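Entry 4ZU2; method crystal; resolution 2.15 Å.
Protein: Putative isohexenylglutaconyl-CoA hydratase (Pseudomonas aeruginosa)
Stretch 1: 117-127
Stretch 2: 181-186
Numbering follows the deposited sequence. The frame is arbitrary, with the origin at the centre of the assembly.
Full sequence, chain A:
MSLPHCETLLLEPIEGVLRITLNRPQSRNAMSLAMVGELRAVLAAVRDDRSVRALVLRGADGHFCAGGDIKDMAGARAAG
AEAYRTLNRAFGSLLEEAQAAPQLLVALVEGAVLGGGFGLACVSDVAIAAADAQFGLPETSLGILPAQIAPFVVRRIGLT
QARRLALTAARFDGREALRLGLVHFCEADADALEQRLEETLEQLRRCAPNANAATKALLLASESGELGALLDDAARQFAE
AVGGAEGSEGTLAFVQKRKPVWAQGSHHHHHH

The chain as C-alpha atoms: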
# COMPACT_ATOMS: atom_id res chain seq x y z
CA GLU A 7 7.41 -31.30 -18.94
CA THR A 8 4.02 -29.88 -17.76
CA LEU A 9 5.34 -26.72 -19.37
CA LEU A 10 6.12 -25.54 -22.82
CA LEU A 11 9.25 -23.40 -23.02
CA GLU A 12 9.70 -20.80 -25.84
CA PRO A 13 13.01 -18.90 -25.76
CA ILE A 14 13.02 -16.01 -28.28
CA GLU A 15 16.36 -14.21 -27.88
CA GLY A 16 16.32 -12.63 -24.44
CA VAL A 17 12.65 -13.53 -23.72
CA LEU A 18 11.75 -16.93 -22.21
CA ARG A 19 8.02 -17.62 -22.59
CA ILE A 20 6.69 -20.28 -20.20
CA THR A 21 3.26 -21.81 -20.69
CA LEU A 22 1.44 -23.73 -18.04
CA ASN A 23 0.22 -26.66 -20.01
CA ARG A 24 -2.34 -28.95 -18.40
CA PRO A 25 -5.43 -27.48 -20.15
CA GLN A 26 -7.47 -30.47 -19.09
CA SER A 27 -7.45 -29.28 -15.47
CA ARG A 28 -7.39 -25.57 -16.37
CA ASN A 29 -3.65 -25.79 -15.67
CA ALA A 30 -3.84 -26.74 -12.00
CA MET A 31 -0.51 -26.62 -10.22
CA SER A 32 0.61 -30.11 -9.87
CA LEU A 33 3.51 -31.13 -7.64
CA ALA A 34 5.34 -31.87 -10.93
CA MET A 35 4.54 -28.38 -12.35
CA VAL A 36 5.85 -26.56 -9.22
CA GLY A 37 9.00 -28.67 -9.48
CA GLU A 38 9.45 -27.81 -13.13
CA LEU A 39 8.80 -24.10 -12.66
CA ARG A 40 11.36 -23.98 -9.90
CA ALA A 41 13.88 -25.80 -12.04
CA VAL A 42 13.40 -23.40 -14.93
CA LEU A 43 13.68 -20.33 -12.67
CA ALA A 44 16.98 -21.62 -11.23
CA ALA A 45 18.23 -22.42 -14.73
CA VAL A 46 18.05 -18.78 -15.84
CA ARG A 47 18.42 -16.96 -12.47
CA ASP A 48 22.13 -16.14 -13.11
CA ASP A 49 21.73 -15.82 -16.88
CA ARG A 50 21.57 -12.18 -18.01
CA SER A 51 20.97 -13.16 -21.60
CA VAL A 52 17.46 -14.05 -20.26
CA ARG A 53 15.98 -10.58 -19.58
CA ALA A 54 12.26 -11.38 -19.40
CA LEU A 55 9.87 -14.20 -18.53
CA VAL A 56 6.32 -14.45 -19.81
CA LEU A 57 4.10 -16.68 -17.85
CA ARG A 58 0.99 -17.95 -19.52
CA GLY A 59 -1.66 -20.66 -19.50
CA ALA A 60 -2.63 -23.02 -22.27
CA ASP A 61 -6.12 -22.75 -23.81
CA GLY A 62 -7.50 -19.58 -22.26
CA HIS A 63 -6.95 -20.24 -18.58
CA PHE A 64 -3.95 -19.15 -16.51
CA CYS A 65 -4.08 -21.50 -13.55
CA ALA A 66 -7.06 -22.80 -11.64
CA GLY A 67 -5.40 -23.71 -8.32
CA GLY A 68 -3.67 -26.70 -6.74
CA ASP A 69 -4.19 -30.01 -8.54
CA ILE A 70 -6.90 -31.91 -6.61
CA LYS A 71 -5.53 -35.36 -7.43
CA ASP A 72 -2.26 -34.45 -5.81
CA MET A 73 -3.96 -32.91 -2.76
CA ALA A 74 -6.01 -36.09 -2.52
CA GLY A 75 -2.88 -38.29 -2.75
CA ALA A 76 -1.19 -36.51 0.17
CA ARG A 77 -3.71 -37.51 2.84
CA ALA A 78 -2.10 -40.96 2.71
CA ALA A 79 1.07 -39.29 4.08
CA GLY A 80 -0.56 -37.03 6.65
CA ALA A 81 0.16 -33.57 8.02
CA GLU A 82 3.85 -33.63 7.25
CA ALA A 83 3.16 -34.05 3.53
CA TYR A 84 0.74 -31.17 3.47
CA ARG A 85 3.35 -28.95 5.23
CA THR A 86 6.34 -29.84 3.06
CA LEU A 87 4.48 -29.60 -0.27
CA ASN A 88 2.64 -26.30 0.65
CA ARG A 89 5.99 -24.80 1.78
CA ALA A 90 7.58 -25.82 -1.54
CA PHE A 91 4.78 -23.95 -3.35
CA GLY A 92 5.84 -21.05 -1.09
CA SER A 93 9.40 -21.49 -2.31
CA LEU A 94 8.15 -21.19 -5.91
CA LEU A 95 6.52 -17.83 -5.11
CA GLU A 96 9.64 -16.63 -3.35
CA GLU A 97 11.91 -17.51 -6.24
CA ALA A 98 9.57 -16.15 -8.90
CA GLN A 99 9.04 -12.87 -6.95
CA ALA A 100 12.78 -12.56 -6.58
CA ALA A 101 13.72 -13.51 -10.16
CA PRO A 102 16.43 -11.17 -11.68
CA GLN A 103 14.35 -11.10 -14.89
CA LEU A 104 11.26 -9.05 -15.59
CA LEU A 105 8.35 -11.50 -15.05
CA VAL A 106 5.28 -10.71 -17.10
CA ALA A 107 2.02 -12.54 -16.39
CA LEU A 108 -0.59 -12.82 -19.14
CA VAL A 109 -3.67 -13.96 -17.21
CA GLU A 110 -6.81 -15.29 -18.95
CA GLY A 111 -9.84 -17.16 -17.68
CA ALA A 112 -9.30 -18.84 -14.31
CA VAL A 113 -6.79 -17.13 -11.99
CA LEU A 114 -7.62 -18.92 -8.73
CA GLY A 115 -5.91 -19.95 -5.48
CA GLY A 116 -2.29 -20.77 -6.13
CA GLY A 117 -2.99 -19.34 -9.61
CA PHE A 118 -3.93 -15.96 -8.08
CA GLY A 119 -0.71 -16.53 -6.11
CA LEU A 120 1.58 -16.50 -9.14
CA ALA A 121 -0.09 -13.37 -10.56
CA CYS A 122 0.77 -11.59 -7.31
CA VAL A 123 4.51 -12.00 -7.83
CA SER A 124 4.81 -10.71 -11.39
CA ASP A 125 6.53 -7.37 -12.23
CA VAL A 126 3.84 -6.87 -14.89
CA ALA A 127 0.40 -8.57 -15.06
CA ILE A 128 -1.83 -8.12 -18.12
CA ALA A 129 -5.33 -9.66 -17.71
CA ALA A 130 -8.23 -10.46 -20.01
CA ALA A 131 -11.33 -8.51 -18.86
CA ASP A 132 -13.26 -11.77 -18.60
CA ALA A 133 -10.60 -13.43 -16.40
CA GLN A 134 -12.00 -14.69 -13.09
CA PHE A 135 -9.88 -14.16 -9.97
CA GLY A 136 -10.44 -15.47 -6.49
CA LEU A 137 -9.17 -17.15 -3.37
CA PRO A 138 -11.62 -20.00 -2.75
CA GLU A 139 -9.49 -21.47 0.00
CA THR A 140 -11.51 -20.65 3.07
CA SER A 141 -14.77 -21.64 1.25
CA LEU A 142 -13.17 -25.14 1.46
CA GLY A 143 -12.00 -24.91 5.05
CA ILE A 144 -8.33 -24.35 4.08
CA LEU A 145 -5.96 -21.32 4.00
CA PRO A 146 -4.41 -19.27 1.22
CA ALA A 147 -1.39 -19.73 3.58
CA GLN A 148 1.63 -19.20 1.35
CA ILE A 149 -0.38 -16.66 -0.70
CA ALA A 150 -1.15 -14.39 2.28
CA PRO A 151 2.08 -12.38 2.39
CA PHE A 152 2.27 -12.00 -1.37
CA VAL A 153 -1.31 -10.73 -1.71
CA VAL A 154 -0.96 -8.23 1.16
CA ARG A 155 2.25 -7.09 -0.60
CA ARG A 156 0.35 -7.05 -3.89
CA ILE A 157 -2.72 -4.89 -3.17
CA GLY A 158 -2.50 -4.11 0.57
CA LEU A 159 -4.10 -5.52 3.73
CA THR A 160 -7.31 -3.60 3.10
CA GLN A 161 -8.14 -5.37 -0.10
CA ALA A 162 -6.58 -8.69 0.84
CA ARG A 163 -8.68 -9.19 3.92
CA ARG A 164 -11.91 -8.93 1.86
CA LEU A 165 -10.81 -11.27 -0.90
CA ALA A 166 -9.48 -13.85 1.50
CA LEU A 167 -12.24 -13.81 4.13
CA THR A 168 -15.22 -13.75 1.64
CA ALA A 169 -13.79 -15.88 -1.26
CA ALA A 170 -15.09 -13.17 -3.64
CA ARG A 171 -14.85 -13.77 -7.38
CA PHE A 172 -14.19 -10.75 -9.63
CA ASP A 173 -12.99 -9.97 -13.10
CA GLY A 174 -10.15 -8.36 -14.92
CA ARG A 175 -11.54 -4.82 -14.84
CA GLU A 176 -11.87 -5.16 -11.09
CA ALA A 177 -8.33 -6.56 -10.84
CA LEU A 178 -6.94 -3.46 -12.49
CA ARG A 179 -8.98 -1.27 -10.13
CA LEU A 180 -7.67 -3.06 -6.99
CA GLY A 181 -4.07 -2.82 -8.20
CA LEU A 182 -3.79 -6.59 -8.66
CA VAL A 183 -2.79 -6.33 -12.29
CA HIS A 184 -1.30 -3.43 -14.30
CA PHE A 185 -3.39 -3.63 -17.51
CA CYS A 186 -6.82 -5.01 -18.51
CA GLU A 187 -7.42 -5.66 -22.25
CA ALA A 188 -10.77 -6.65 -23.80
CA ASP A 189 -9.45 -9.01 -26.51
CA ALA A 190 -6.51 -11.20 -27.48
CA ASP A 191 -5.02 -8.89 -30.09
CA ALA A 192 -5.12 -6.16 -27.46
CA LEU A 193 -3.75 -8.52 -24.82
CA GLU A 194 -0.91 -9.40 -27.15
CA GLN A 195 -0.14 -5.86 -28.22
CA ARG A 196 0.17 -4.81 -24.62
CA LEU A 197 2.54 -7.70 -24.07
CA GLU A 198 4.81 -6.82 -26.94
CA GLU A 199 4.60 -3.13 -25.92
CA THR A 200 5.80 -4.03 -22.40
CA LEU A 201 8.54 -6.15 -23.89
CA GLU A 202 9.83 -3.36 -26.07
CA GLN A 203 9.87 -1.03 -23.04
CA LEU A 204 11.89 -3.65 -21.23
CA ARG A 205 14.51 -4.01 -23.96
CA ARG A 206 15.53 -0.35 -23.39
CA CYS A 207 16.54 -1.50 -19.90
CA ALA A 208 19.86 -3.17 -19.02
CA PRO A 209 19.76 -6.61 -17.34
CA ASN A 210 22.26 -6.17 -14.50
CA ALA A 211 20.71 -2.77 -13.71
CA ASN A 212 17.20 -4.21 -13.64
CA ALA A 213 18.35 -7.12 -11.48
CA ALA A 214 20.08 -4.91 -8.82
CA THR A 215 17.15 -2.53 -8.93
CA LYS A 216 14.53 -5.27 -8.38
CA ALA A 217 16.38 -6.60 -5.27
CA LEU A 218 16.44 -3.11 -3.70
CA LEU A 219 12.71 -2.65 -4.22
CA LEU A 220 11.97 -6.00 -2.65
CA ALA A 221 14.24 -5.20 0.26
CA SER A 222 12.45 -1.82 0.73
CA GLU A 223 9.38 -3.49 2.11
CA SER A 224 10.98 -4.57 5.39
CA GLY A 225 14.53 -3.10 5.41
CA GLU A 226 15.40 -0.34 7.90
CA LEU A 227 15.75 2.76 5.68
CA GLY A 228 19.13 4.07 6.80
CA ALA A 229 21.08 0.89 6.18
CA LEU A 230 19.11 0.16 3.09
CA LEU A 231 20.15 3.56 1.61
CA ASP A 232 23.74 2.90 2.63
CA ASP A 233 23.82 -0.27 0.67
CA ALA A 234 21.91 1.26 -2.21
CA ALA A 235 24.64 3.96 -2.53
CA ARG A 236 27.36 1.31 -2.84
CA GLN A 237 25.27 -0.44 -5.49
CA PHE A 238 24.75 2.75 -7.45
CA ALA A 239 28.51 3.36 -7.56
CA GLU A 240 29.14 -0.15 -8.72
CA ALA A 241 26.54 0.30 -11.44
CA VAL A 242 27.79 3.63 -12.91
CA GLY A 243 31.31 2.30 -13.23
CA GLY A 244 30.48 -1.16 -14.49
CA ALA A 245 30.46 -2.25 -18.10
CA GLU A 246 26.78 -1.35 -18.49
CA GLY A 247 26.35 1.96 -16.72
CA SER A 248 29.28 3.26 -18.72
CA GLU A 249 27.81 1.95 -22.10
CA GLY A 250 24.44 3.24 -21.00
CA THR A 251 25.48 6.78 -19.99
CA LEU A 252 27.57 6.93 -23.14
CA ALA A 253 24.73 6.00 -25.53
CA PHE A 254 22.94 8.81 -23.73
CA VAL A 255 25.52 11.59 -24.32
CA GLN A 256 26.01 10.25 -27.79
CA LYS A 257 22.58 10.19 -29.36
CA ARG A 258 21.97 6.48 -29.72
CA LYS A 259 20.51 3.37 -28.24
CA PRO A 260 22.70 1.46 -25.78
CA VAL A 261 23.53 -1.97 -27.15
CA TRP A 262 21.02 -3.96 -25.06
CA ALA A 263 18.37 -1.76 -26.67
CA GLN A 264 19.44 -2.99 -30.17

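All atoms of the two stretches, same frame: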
# COMPACT_ATOMS: atom_id res chain seq x y z
N GLY A 117 -3.04 -20.10 -8.36
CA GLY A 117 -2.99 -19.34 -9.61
C GLY A 117 -2.95 -17.84 -9.39
O GLY A 117 -2.14 -17.14 -10.00
N PHE A 118 -3.85 -17.36 -8.54
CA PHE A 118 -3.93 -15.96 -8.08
C PHE A 118 -2.61 -15.65 -7.35
O PHE A 118 -2.04 -14.58 -7.50
CB PHE A 118 -5.19 -15.86 -7.20
CG PHE A 118 -5.39 -14.59 -6.45
CD1 PHE A 118 -4.45 -14.10 -5.55
CD2 PHE A 118 -6.59 -13.94 -6.54
CE1 PHE A 118 -4.68 -12.93 -4.84
CE2 PHE A 118 -6.82 -12.76 -5.83
CZ PHE A 118 -5.87 -12.27 -4.97
N GLY A 119 -2.06 -16.64 -6.65
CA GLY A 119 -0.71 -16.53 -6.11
C GLY A 119 0.42 -16.14 -7.05
O GLY A 119 1.20 -15.22 -6.77
N LEU A 120 0.54 -16.84 -8.16
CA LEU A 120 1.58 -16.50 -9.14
C LEU A 120 1.42 -15.11 -9.76
O LEU A 120 2.39 -14.49 -10.10
CB LEU A 120 1.54 -17.46 -10.32
CG LEU A 120 1.87 -18.92 -10.12
CD1 LEU A 120 1.65 -19.64 -11.44
CD2 LEU A 120 3.32 -19.07 -9.66
N ALA A 121 0.19 -14.70 -9.99
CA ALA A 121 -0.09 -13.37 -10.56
C ALA A 121 0.50 -12.28 -9.63
O ALA A 121 1.00 -11.25 -10.07
CB ALA A 121 -1.59 -13.20 -10.74
N CYS A 122 0.44 -12.55 -8.34
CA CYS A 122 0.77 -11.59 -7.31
C CYS A 122 2.25 -11.34 -7.23
O CYS A 122 2.66 -10.42 -6.54
CB CYS A 122 0.28 -12.08 -5.95
SG CYS A 122 -1.45 -11.90 -5.60
N VAL A 123 3.06 -12.16 -7.89
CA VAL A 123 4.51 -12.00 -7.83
C VAL A 123 5.14 -11.61 -9.17
O VAL A 123 6.37 -11.68 -9.35
CB VAL A 123 5.22 -13.24 -7.23
CG1 VAL A 123 4.57 -13.60 -5.89
CG2 VAL A 123 5.19 -14.40 -8.17
N SER A 124 4.31 -11.21 -10.11
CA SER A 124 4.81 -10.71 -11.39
C SER A 124 5.24 -9.21 -11.26
O SER A 124 4.66 -8.45 -10.46
CB SER A 124 3.73 -10.88 -12.47
OG SER A 124 2.57 -10.15 -12.15
N ASP A 125 6.23 -8.81 -12.05
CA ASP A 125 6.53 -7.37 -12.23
C ASP A 125 5.47 -6.66 -13.09
O ASP A 125 5.14 -5.52 -12.86
CB ASP A 125 7.90 -7.16 -12.86
CG ASP A 125 9.02 -7.79 -12.07
OD1 ASP A 125 9.09 -7.52 -10.85
OD2 ASP A 125 9.81 -8.55 -12.65
N VAL A 126 4.91 -7.37 -14.05
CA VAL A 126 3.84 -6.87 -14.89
C VAL A 126 2.79 -7.98 -15.16
O VAL A 126 3.10 -9.07 -15.66
CB VAL A 126 4.41 -6.28 -16.23
CG1 VAL A 126 3.32 -5.54 -17.05
CG2 VAL A 126 5.55 -5.34 -15.94
N ALA A 127 1.56 -7.71 -14.77
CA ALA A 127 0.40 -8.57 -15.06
C ALA A 127 -0.56 -7.86 -16.04
O ALA A 127 -0.97 -6.69 -15.83
CB ALA A 127 -0.32 -8.88 -13.82
N GLY A 181 -5.52 -2.84 -8.12
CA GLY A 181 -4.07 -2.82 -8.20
C GLY A 181 -3.44 -4.21 -8.28
O GLY A 181 -2.24 -4.40 -8.02
N LEU A 182 -4.25 -5.20 -8.65
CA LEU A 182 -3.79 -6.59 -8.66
C LEU A 182 -3.01 -6.87 -9.93
O LEU A 182 -2.03 -7.63 -9.95
CB LEU A 182 -5.00 -7.53 -8.58
CG LEU A 182 -4.65 -9.02 -8.58
CD1 LEU A 182 -3.46 -9.32 -7.68
CD2 LEU A 182 -5.87 -9.85 -8.13
N VAL A 183 -3.47 -6.25 -11.01
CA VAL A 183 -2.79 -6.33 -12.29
C VAL A 183 -2.60 -4.89 -12.80
O VAL A 183 -3.24 -3.94 -12.29
CB VAL A 183 -3.62 -7.18 -13.29
CG1 VAL A 183 -3.89 -8.58 -12.70
CG2 VAL A 183 -4.94 -6.46 -13.68
N HIS A 184 -1.72 -4.74 -13.79
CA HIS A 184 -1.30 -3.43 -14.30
C HIS A 184 -2.05 -2.98 -15.55
O HIS A 184 -2.12 -1.79 -15.81
CB HIS A 184 0.19 -3.48 -14.64
CG HIS A 184 1.09 -3.72 -13.46
ND1 HIS A 184 1.54 -4.97 -13.12
CD2 HIS A 184 1.64 -2.85 -12.58
CE1 HIS A 184 2.32 -4.87 -12.05
NE2 HIS A 184 2.41 -3.60 -11.72
N PHE A 185 -2.58 -3.92 -16.33
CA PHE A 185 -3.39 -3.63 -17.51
C PHE A 185 -4.55 -4.65 -17.65
O PHE A 185 -4.38 -5.85 -17.37
CB PHE A 185 -2.54 -3.78 -18.78
CG PHE A 185 -1.25 -2.98 -18.78
CD1 PHE A 185 -1.25 -1.60 -18.96
CD2 PHE A 185 -0.02 -3.63 -18.63
CE1 PHE A 185 -0.06 -0.88 -18.97
CE2 PHE A 185 1.15 -2.92 -18.65
CZ PHE A 185 1.14 -1.54 -18.81
N CYS A 186 -5.69 -4.16 -18.13
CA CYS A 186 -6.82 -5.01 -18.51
C CYS A 186 -7.15 -4.74 -19.98
O CYS A 186 -7.46 -3.61 -20.33
CB CYS A 186 -8.04 -4.67 -17.64
SG CYS A 186 -9.49 -5.73 -17.85

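What fills the apolar centre of the contact? Leu182 reaches in with its t,p side chain: its CA-to-CB bond runs sideways, but the end of the side chain comes nearer stretch 1. Leu182 CD2 lies 3.8 Å from Phe118 CE2, and Leu182 CD1 lies 3.9 Å from Cys122 SG. The two methyls of one leucine thus meet two different residues of stretch 1.

What continues this packing along the chain? A type I turn from Ala121 to Ser124, with Ser124 OG donating to Ala121 O at 2.8 Å, leads stretch 1 on to its strand, which begins at Val126. Ala127 then meets Val183, CB to CB at 3.7 Å, and Val126 CG1 touches the ring edge of Phe185 at CE2, 3.8 Å away.

How do the backbones bond? Ala127 O accepts twice, from His184 N at 2.9 Å and from Phe185 N at 3.2 Å, so a single oxygen holds two successive amides.

What completes the polar edge? The His184 side chain turns back to stretch 1, where Ala127 N donates to its ND1 at 3.2 Å and 168°, nearly in the ring plane. ND1 must therefore offer its lone pair here. Ala127 is thus held through both its amide and its carbonyl, while His184 NE2 is hydrogen-bonded elsewhere in the structure.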